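Local structure of acinetobacter secreted protease CpaA (6O38) at residues L5-N10 with L23-A28; V98-G103 with V119-D124; P304-K309 with D329-V334. The protein is a secreted zinc-dependent metalloprotease that probably cleaves glycoproteins and is bound by its dedicated chaperone CpaB for export by type II secretion. One frame throughout, in Å; residues are numbered along the deposited sequence.

In the fold
Three parallel strand pairings follow one another along the chain, none nested in or crossing another. Contact 1 closes the loop between strands 3-5 and 22-27, laying the end of the first and the turn after it on the second. Contact 2 closes the connection from strand 90-98 to strand 116-121, and contact 3 that from strand 305-310 to strand 330-335. Centres of contacts 1 and 2 lie about 36 Å apart, whereas the centre of contact 3 is about 54 Å from that of contact 1 and about 52 Å from that of contact 2, across the centre of the chain. Each touches one of the StcE-type beta-sandwich domains, the first, second and fourth in sequence.

Contact 1 (L5-N10 with L23-A28); sequences LSPNQN and LEFSLA
L5 pairs in parallel with F25 at the edge of a StcE-type beta-sandwich domain, gripping the strand 23-27 by two backbone hydrogen bonds. L5 N donates to E24 O at 2.7 Å, and S26 N returns a bond to L5 O at 2.9 Å, its donor tilted 26° from the carbonyl plane. On the face that L5 shares with F25, L5 CB lies 3.9 Å from L23 CD1 and also approaches the ring atom CD1 of F25. CG of F25 is anti to the backbone N (chi1 -164°), and the ring meets the chain of S6 and P7. S6 CA sits over one face of this ring, while N10 ND2 and CD of P7 approach obliquely; P7 CD is 3.5 Å from F25 CZ. The P7 ring touches both F25 and L27, its CG meeting L27 CD2 at 3.6 Å.

Further out, the turn is held by the backbone bond from N10 N to P7 O, and N10 ND2 donates to the carbonyls of S13 and S15, which fixes the amide beside F25. N8 N is bound by N31 OD1. L36 of strand 35-37 packs against both F25 and L27; E24 forms a salt bridge with R51 of strand 47-52. At the end of the pairing, P7 CD rests 3.3 Å from S26 O.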
loop_
_atom_site.group_PDB
_atom_site.type_symbol
_atom_site.label_atom_id
_atom_site.label_comp_id
_atom_site.label_asym_id
_atom_site.label_seq_id
_atom_site.Cartn_x
_atom_site.Cartn_y
_atom_site.Cartn_z
ATOM N N LEU A 5 4.922 -29.850 24.157
ATOM C CA LEU A 5 3.762 -29.036 24.482
ATOM C C LEU A 5 2.901 -28.876 23.235
ATOM O O LEU A 5 3.294 -29.249 22.126
ATOM C CB LEU A 5 4.174 -27.664 25.033
ATOM C CG LEU A 5 3.766 -27.362 26.478
ATOM C CD1 LEU A 5 4.352 -28.389 27.435
ATOM C CD2 LEU A 5 4.191 -25.957 26.871
ATOM N N SER A 6 1.712 -28.311 23.427
ATOM C CA SER A 6 0.741 -28.162 22.354
ATOM C C SER A 6 -0.288 -27.125 22.781
ATOM O O SER A 6 -0.363 -26.778 23.966
ATOM C CB SER A 6 0.064 -29.505 22.031
ATOM O OG SER A 6 -0.638 -30.006 23.157
ATOM N N PRO A 7 -1.079 -26.595 21.839
ATOM C CA PRO A 7 -2.114 -25.616 22.224
ATOM C C PRO A 7 -3.055 -26.093 23.320
ATOM O O PRO A 7 -3.304 -25.348 24.276
ATOM C CB PRO A 7 -2.848 -25.368 20.901
ATOM C CG PRO A 7 -1.802 -25.565 19.868
ATOM C CD PRO A 7 -0.921 -26.676 20.375
ATOM N N ASN A 8 -3.581 -27.317 23.216
ATOM C CA ASN A 8 -4.491 -27.814 24.245
ATOM C C ASN A 8 -3.814 -27.880 25.609
ATOM O O ASN A 8 -4.488 -27.786 26.642
ATOM C CB ASN A 8 -5.038 -29.187 23.857
ATOM C CG ASN A 8 -5.975 -29.128 22.665
ATOM O OD1 ASN A 8 -6.062 -30.071 21.879
ATOM N ND2 ASN A 8 -6.681 -28.012 22.523
ATOM N N GLN A 9 -2.494 -28.038 25.635
ATOM C CA GLN A 9 -1.720 -28.006 26.867
ATOM C C GLN A 9 -1.212 -26.610 27.203
ATOM O O GLN A 9 -0.395 -26.465 28.118
ATOM C CB GLN A 9 -0.541 -28.978 26.769
ATOM C CG GLN A 9 -0.947 -30.426 26.550
ATOM C CD GLN A 9 0.200 -31.282 26.045
ATOM O OE1 GLN A 9 1.079 -30.800 25.331
ATOM N NE2 GLN A 9 0.197 -32.557 26.417
ATOM N N ASN A 10 -1.675 -25.585 26.487
ATOM C CA ASN A 10 -1.193 -24.218 26.659
ATOM C C ASN A 10 -2.361 -23.239 26.661
ATOM O O ASN A 10 -2.280 -22.147 26.088
ATOM C CB ASN A 10 -0.184 -23.855 25.569
ATOM C CG ASN A 10 0.655 -22.644 25.925
ATOM O OD1 ASN A 10 1.030 -22.453 27.081
ATOM N ND2 ASN A 10 0.947 -21.813 24.931
ATOM N N LEU A 23 12.222 -26.997 24.500
ATOM C CA LEU A 23 10.780 -27.100 24.340
ATOM C C LEU A 23 10.426 -27.480 22.908
ATOM O O LEU A 23 11.105 -27.085 21.956
ATOM C CB LEU A 23 10.100 -25.780 24.717
ATOM C CG LEU A 23 8.573 -25.707 24.657
ATOM C CD1 LEU A 23 7.947 -26.841 25.452
ATOM C CD2 LEU A 23 8.095 -24.365 25.178
ATOM N N GLU A 24 9.353 -28.256 22.767
ATOM C CA GLU A 24 8.850 -28.684 21.465
ATOM C C GLU A 24 7.350 -28.426 21.422
ATOM O O GLU A 24 6.584 -29.064 22.150
ATOM C CB GLU A 24 9.162 -30.159 21.212
ATOM C CG GLU A 24 8.901 -30.606 19.785
ATOM C CD GLU A 24 9.603 -31.905 19.446
ATOM O OE1 GLU A 24 9.483 -32.873 20.226
ATOM O OE2 GLU A 24 10.287 -31.951 18.403
ATOM N N PHE A 25 6.935 -27.493 20.567
ATOM C CA PHE A 25 5.536 -27.105 20.432
ATOM C C PHE A 25 4.966 -27.753 19.176
ATOM O O PHE A 25 5.419 -27.461 18.064
ATOM C CB PHE A 25 5.408 -25.583 20.370
ATOM C CG PHE A 25 4.014 -25.076 20.601
ATOM C CD1 PHE A 25 3.519 -24.941 21.887
ATOM C CD2 PHE A 25 3.205 -24.720 19.535
ATOM C CE1 PHE A 25 2.238 -24.469 22.106
ATOM C CE2 PHE A 25 1.924 -24.246 19.747
ATOM C CZ PHE A 25 1.440 -24.121 21.035
ATOM N N SER A 26 3.977 -28.625 19.353
ATOM C CA SER A 26 3.429 -29.421 18.264
ATOM C C SER A 26 2.001 -28.996 17.949
ATOM O O SER A 26 1.202 -28.736 18.856
ATOM C CB SER A 26 3.458 -30.913 18.610
ATOM O OG SER A 26 4.788 -31.367 18.793
ATOM N N LEU A 27 1.689 -28.932 16.658
ATOM C CA LEU A 27 0.355 -28.608 16.167
ATOM C C LEU A 27 -0.213 -29.814 15.433
ATOM O O LEU A 27 0.485 -30.441 14.628
ATOM C CB LEU A 27 0.395 -27.390 15.239
ATOM C CG LEU A 27 0.808 -26.052 15.855
ATOM C CD1 LEU A 27 1.393 -25.135 14.795
ATOM C CD2 LEU A 27 -0.381 -25.389 16.529
ATOM N N ALA A 28 -1.475 -30.137 15.710
ATOM C CA ALA A 28 -2.149 -31.266 15.085
ATOM C C ALA A 28 -3.545 -30.830 14.658
ATOM O O ALA A 28 -3.952 -29.685 14.876
ATOM C CB ALA A 28 -2.203 -32.473 16.029
#

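Contact 2 (V98-G103 with V119-D124); sequences VSPTTG and VLIQDD
S99 reaches across to L120 through its side chain, extending a parallel backbone pairing by one more bond. From CB, which lies 3.2 Å from L120 O, the S99 side chain runs to OG, placed beside its own backbone N and anti to the carbonyl carbon (chi1 -57°). There the hydroxyl donates to L120 O at 2.8 Å, with a C=O...donor angle of 144°, and OG also borders the methyl CD1 of L120 at 4.0 Å. The hydroxyl thus takes up a carbonyl of the strand just where the chain of 98-103 turns into loop.

The preceding step is made by the backbone: L120 N donates to V98 O at 3.1 Å, and the same oxygen receives a CA-H...O contact from V119. V98 and V119 stand side by side on one face, pointing the same way, with V98 CG1 3.8 Å from V119 CG2; I109 touches both valines. One residue beyond S99, P100 crosses I121 at about a right angle, and its CG faces I121 CG1 at 4.2 Å. I130, on strand 129-131, packs on P100, V119 and I121 alike.

On its other flank, strand 119-121 is bonded through V119 and I121 to strand 141-146. A strand end paired in parallel with strand 116-121, in the range of the following StcE-type domain, and joined there by a serine hydroxyl, is consistent with a link between successive StcE-type beta-sandwich domains.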
loop_
_atom_site.group_PDB
_atom_site.type_symbol
_atom_site.label_atom_id
_atom_site.label_comp_id
_atom_site.label_asym_id
_atom_site.label_seq_id
_atom_site.Cartn_x
_atom_site.Cartn_y
_atom_site.Cartn_z
ATOM N N VAL A 98 21.899 -25.909 2.852
ATOM C CA VAL A 98 22.465 -26.638 1.724
ATOM C C VAL A 98 23.503 -25.740 1.064
ATOM O O VAL A 98 23.325 -24.519 0.992
ATOM C CB VAL A 98 21.377 -27.077 0.718
ATOM C CG1 VAL A 98 20.664 -25.871 0.122
ATOM C CG2 VAL A 98 21.974 -27.952 -0.377
ATOM N N SER A 99 24.597 -26.338 0.605
ATOM C CA SER A 99 25.691 -25.570 0.038
ATOM C C SER A 99 26.167 -26.188 -1.267
ATOM O O SER A 99 26.053 -27.402 -1.464
ATOM C CB SER A 99 26.870 -25.489 1.019
ATOM O OG SER A 99 26.466 -24.939 2.261
ATOM N N PRO A 100 26.699 -25.375 -2.179
ATOM C CA PRO A 100 27.375 -25.934 -3.353
ATOM C C PRO A 100 28.622 -26.697 -2.938
ATOM O O PRO A 100 29.352 -26.283 -2.036
ATOM C CB PRO A 100 27.722 -24.697 -4.189
ATOM C CG PRO A 100 27.759 -23.576 -3.203
ATOM C CD PRO A 100 26.699 -23.902 -2.193
ATOM N N THR A 101 28.866 -27.823 -3.607
ATOM C CA THR A 101 29.969 -28.698 -3.242
ATOM C C THR A 101 31.049 -28.801 -4.308
ATOM O O THR A 101 32.171 -29.203 -3.982
ATOM C CB THR A 101 29.456 -30.113 -2.928
ATOM O OG1 THR A 101 28.780 -30.644 -4.074
ATOM C CG2 THR A 101 28.495 -30.078 -1.748
ATOM N N THR A 102 30.749 -28.455 -5.555
ATOM C CA THR A 102 31.725 -28.476 -6.635
ATOM C C THR A 102 32.263 -27.067 -6.843
ATOM O O THR A 102 31.486 -26.112 -6.949
ATOM C CB THR A 102 31.104 -29.002 -7.929
ATOM O OG1 THR A 102 30.314 -27.971 -8.536
ATOM C CG2 THR A 102 30.219 -30.205 -7.643
ATOM N N GLY A 103 33.585 -26.942 -6.912
ATOM C CA GLY A 103 34.216 -25.649 -7.101
ATOM C C GLY A 103 34.163 -25.159 -8.535
ATOM O O GLY A 103 34.987 -24.338 -8.948
ATOM N N VAL A 119 20.449 -21.408 1.663
ATOM C CA VAL A 119 21.567 -21.718 0.779
ATOM C C VAL A 119 22.748 -20.866 1.224
ATOM O O VAL A 119 22.705 -19.633 1.136
ATOM C CB VAL A 119 21.215 -21.460 -0.694
ATOM C CG1 VAL A 119 22.436 -21.671 -1.575
ATOM C CG2 VAL A 119 20.082 -22.375 -1.130
ATOM N N LEU A 120 23.805 -21.521 1.696
ATOM C CA LEU A 120 24.930 -20.853 2.334
ATOM C C LEU A 120 26.200 -21.160 1.549
ATOM O O LEU A 120 26.512 -22.329 1.299
ATOM C CB LEU A 120 25.027 -21.293 3.801
ATOM C CG LEU A 120 26.136 -20.910 4.783
ATOM C CD1 LEU A 120 27.139 -22.038 4.887
ATOM C CD2 LEU A 120 26.814 -19.585 4.433
ATOM N N ILE A 121 26.924 -20.109 1.164
ATOM C CA ILE A 121 28.148 -20.215 0.374
ATOM C C ILE A 121 29.340 -19.873 1.257
ATOM O O ILE A 121 29.333 -18.850 1.952
ATOM C CB ILE A 121 28.097 -19.292 -0.856
ATOM C CG1 ILE A 121 26.963 -19.713 -1.792
ATOM C CG2 ILE A 121 29.430 -19.301 -1.587
ATOM C CD1 ILE A 121 26.868 -18.875 -3.043
ATOM N N GLN A 122 30.364 -20.725 1.225
ATOM C CA GLN A 122 31.571 -20.551 2.019
ATOM C C GLN A 122 32.809 -20.641 1.134
ATOM O O GLN A 122 32.739 -20.994 -0.047
ATOM C CB GLN A 122 31.673 -21.606 3.128
ATOM C CG GLN A 122 30.411 -21.808 3.926
ATOM C CD GLN A 122 30.575 -22.848 5.016
ATOM O OE1 GLN A 122 30.757 -24.034 4.735
ATOM N NE2 GLN A 122 30.515 -22.409 6.267
ATOM N N ASP A 123 33.956 -20.311 1.738
ATOM C CA ASP A 123 35.236 -20.423 1.042
ATOM C C ASP A 123 35.467 -21.846 0.551
ATOM O O ASP A 123 35.924 -22.056 -0.580
ATOM C CB ASP A 123 36.376 -19.977 1.959
ATOM C CG ASP A 123 36.564 -18.469 1.962
ATOM O OD1 ASP A 123 36.052 -17.811 1.030
ATOM O OD2 ASP A 123 37.220 -17.945 2.884
ATOM N N ASP A 124 35.134 -22.838 1.380
ATOM C CA ASP A 124 35.355 -24.243 1.068
ATOM C C ASP A 124 34.167 -24.892 0.369
ATOM O O ASP A 124 34.307 -26.009 -0.142
ATOM C CB ASP A 124 35.685 -25.015 2.353
ATOM C CG ASP A 124 34.639 -24.813 3.439
ATOM O OD1 ASP A 124 33.724 -23.987 3.236
ATOM O OD2 ASP A 124 34.737 -25.467 4.505
#

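Contact 3 (P304-K309 with D329-V334); sequences PTLKVK and DKVVIV
K307 carries its CG anti to the backbone N (chi1 -170°), and a bend at chi3 (-69°) brings CE back over V332, 3.7 Å from V332 CG1. Two residues on, K309 CG meets V334 CG2 at 3.6 Å. The aliphatic part of each lysine thus lies side by side with a valine, and T305 runs alongside the base of K330 in the same way, all on one face. The ammonium ends have partners beyond this layer: K307 NZ forms a salt bridge with E410, K330 NZ binds N413, and K309 NZ makes a weak, long ion pair with E103 of the chaperone CpaB.

L306, V308, V331 and I333 occupy the other face, where V308 CB approaches I333 CG1 at 4.3 Å and W368 packs on V331. A ladder of five backbone hydrogen bonds joins the two strands, from K330 N to P304 O at 3.0 Å through to V334 N to V308 O at 2.9 Å. The shortest joins V308 N to V332 O at 2.8 Å. CA-H...O contacts accompany the ladder, such as K307 CA to V332 O at 3.1 Å.

Strand 277-288 borders 305-309 and strand 358-364 borders 330-334, so both strands are interior. Two neighbouring parallel strands, whose segments 305-309 and 330-334 are inclined by 13°, flanked in this way, form adjacent interior strands within the fourth StcE-type beta-sandwich domain.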
loop_
_atom_site.group_PDB
_atom_site.type_symbol
_atom_site.label_atom_id
_atom_site.label_comp_id
_atom_site.label_asym_id
_atom_site.label_seq_id
_atom_site.Cartn_x
_atom_site.Cartn_y
_atom_site.Cartn_z
ATOM N N PRO A 304 9.722 16.822 -5.340
ATOM C CA PRO A 304 8.857 16.652 -6.519
ATOM C C PRO A 304 7.397 17.034 -6.308
ATOM O O PRO A 304 6.713 17.325 -7.297
ATOM C CB PRO A 304 9.000 15.159 -6.843
ATOM C CG PRO A 304 10.339 14.797 -6.317
ATOM C CD PRO A 304 10.489 15.595 -5.054
ATOM N N THR A 305 6.889 17.045 -5.075
ATOM C CA THR A 305 5.467 17.279 -4.860
ATOM C C THR A 305 5.239 18.126 -3.616
ATOM O O THR A 305 5.953 18.002 -2.615
ATOM C CB THR A 305 4.707 15.949 -4.713
ATOM O OG1 THR A 305 5.119 15.044 -5.744
ATOM C CG2 THR A 305 3.204 16.165 -4.805
ATOM N N LEU A 306 4.220 18.982 -3.690
ATOM C CA LEU A 306 3.796 19.812 -2.572
ATOM C C LEU A 306 2.283 19.726 -2.457
ATOM O O LEU A 306 1.577 19.904 -3.456
ATOM C CB LEU A 306 4.228 21.273 -2.769
ATOM C CG LEU A 306 3.561 22.311 -1.858
ATOM C CD1 LEU A 306 4.095 22.219 -0.436
ATOM C CD2 LEU A 306 3.731 23.721 -2.411
ATOM N N LYS A 307 1.786 19.454 -1.254
ATOM C CA LYS A 307 0.354 19.349 -1.005
ATOM C C LYS A 307 -0.053 20.385 0.032
ATOM O O LYS A 307 0.548 20.463 1.106
ATOM C CB LYS A 307 -0.045 17.947 -0.550
ATOM C CG LYS A 307 -1.563 17.745 -0.516
ATOM C CD LYS A 307 -1.943 16.294 -0.268
ATOM C CE LYS A 307 -1.594 15.414 -1.458
ATOM N NZ LYS A 307 -2.059 14.021 -1.237
ATOM N N VAL A 308 -1.073 21.174 -0.290
ATOM C CA VAL A 308 -1.557 22.252 0.566
ATOM C C VAL A 308 -2.976 21.912 0.997
ATOM O O VAL A 308 -3.818 21.571 0.158
ATOM C CB VAL A 308 -1.516 23.610 -0.155
ATOM C CG1 VAL A 308 -2.063 24.699 0.747
ATOM C CG2 VAL A 308 -0.094 23.925 -0.596
ATOM N N LYS A 309 -3.242 22.011 2.299
ATOM C CA LYS A 309 -4.526 21.624 2.885
ATOM C C LYS A 309 -5.203 22.863 3.466
ATOM O O LYS A 309 -4.883 23.297 4.578
ATOM C CB LYS A 309 -4.326 20.551 3.952
ATOM C CG LYS A 309 -3.891 19.206 3.396
ATOM C CD LYS A 309 -3.991 18.111 4.444
ATOM C CE LYS A 309 -3.175 16.889 4.051
ATOM N NZ LYS A 309 -3.358 15.758 5.005
ATOM N N ASP A 329 7.178 18.860 -11.568
ATOM C CA ASP A 329 6.773 19.169 -10.203
ATOM C C ASP A 329 5.257 19.288 -10.122
ATOM O O ASP A 329 4.605 19.785 -11.045
ATOM C CB ASP A 329 7.436 20.465 -9.732
ATOM C CG ASP A 329 8.905 20.282 -9.404
ATOM O OD1 ASP A 329 9.356 19.122 -9.314
ATOM O OD2 ASP A 329 9.613 21.299 -9.236
ATOM N N LYS A 330 4.693 18.829 -9.007
ATOM C CA LYS A 330 3.250 18.766 -8.839
ATOM C C LYS A 330 2.836 19.489 -7.567
ATOM O O LYS A 330 3.535 19.431 -6.550
ATOM C CB LYS A 330 2.763 17.313 -8.791
ATOM C CG LYS A 330 2.933 16.560 -10.097
ATOM C CD LYS A 330 2.322 15.173 -10.016
ATOM C CE LYS A 330 2.458 14.436 -11.337
ATOM N NZ LYS A 330 1.459 13.339 -11.464
ATOM N N VAL A 331 1.694 20.166 -7.633
ATOM C CA VAL A 331 1.075 20.802 -6.477
ATOM C C VAL A 331 -0.349 20.280 -6.365
ATOM O O VAL A 331 -1.133 20.392 -7.315
ATOM C CB VAL A 331 1.090 22.336 -6.584
ATOM C CG1 VAL A 331 0.270 22.950 -5.461
ATOM C CG2 VAL A 331 2.518 22.854 -6.546
ATOM N N VAL A 332 -0.680 19.711 -5.210
ATOM C CA VAL A 332 -2.026 19.235 -4.912
ATOM C C VAL A 332 -2.607 20.126 -3.827
ATOM O O VAL A 332 -1.971 20.347 -2.790
ATOM C CB VAL A 332 -2.022 17.761 -4.472
ATOM C CG1 VAL A 332 -3.431 17.309 -4.122
ATOM C CG2 VAL A 332 -1.430 16.885 -5.564
ATOM N N ILE A 333 -3.804 20.649 -4.066
ATOM C CA ILE A 333 -4.468 21.541 -3.126
ATOM C C ILE A 333 -5.815 20.938 -2.759
ATOM O O ILE A 333 -6.610 20.595 -3.641
ATOM C CB ILE A 333 -4.635 22.956 -3.710
ATOM C CG1 ILE A 333 -3.270 23.520 -4.112
ATOM C CG2 ILE A 333 -5.306 23.872 -2.702
ATOM C CD1 ILE A 333 -3.333 24.877 -4.765
ATOM N N VAL A 334 -6.061 20.799 -1.458
ATOM C CA VAL A 334 -7.338 20.329 -0.942
ATOM C C VAL A 334 -7.933 21.445 -0.097
ATOM O O VAL A 334 -7.213 22.226 0.536
ATOM C CB VAL A 334 -7.204 19.017 -0.132
ATOM C CG1 VAL A 334 -6.151 18.112 -0.753
ATOM C CG2 VAL A 334 -6.883 19.294 1.328
#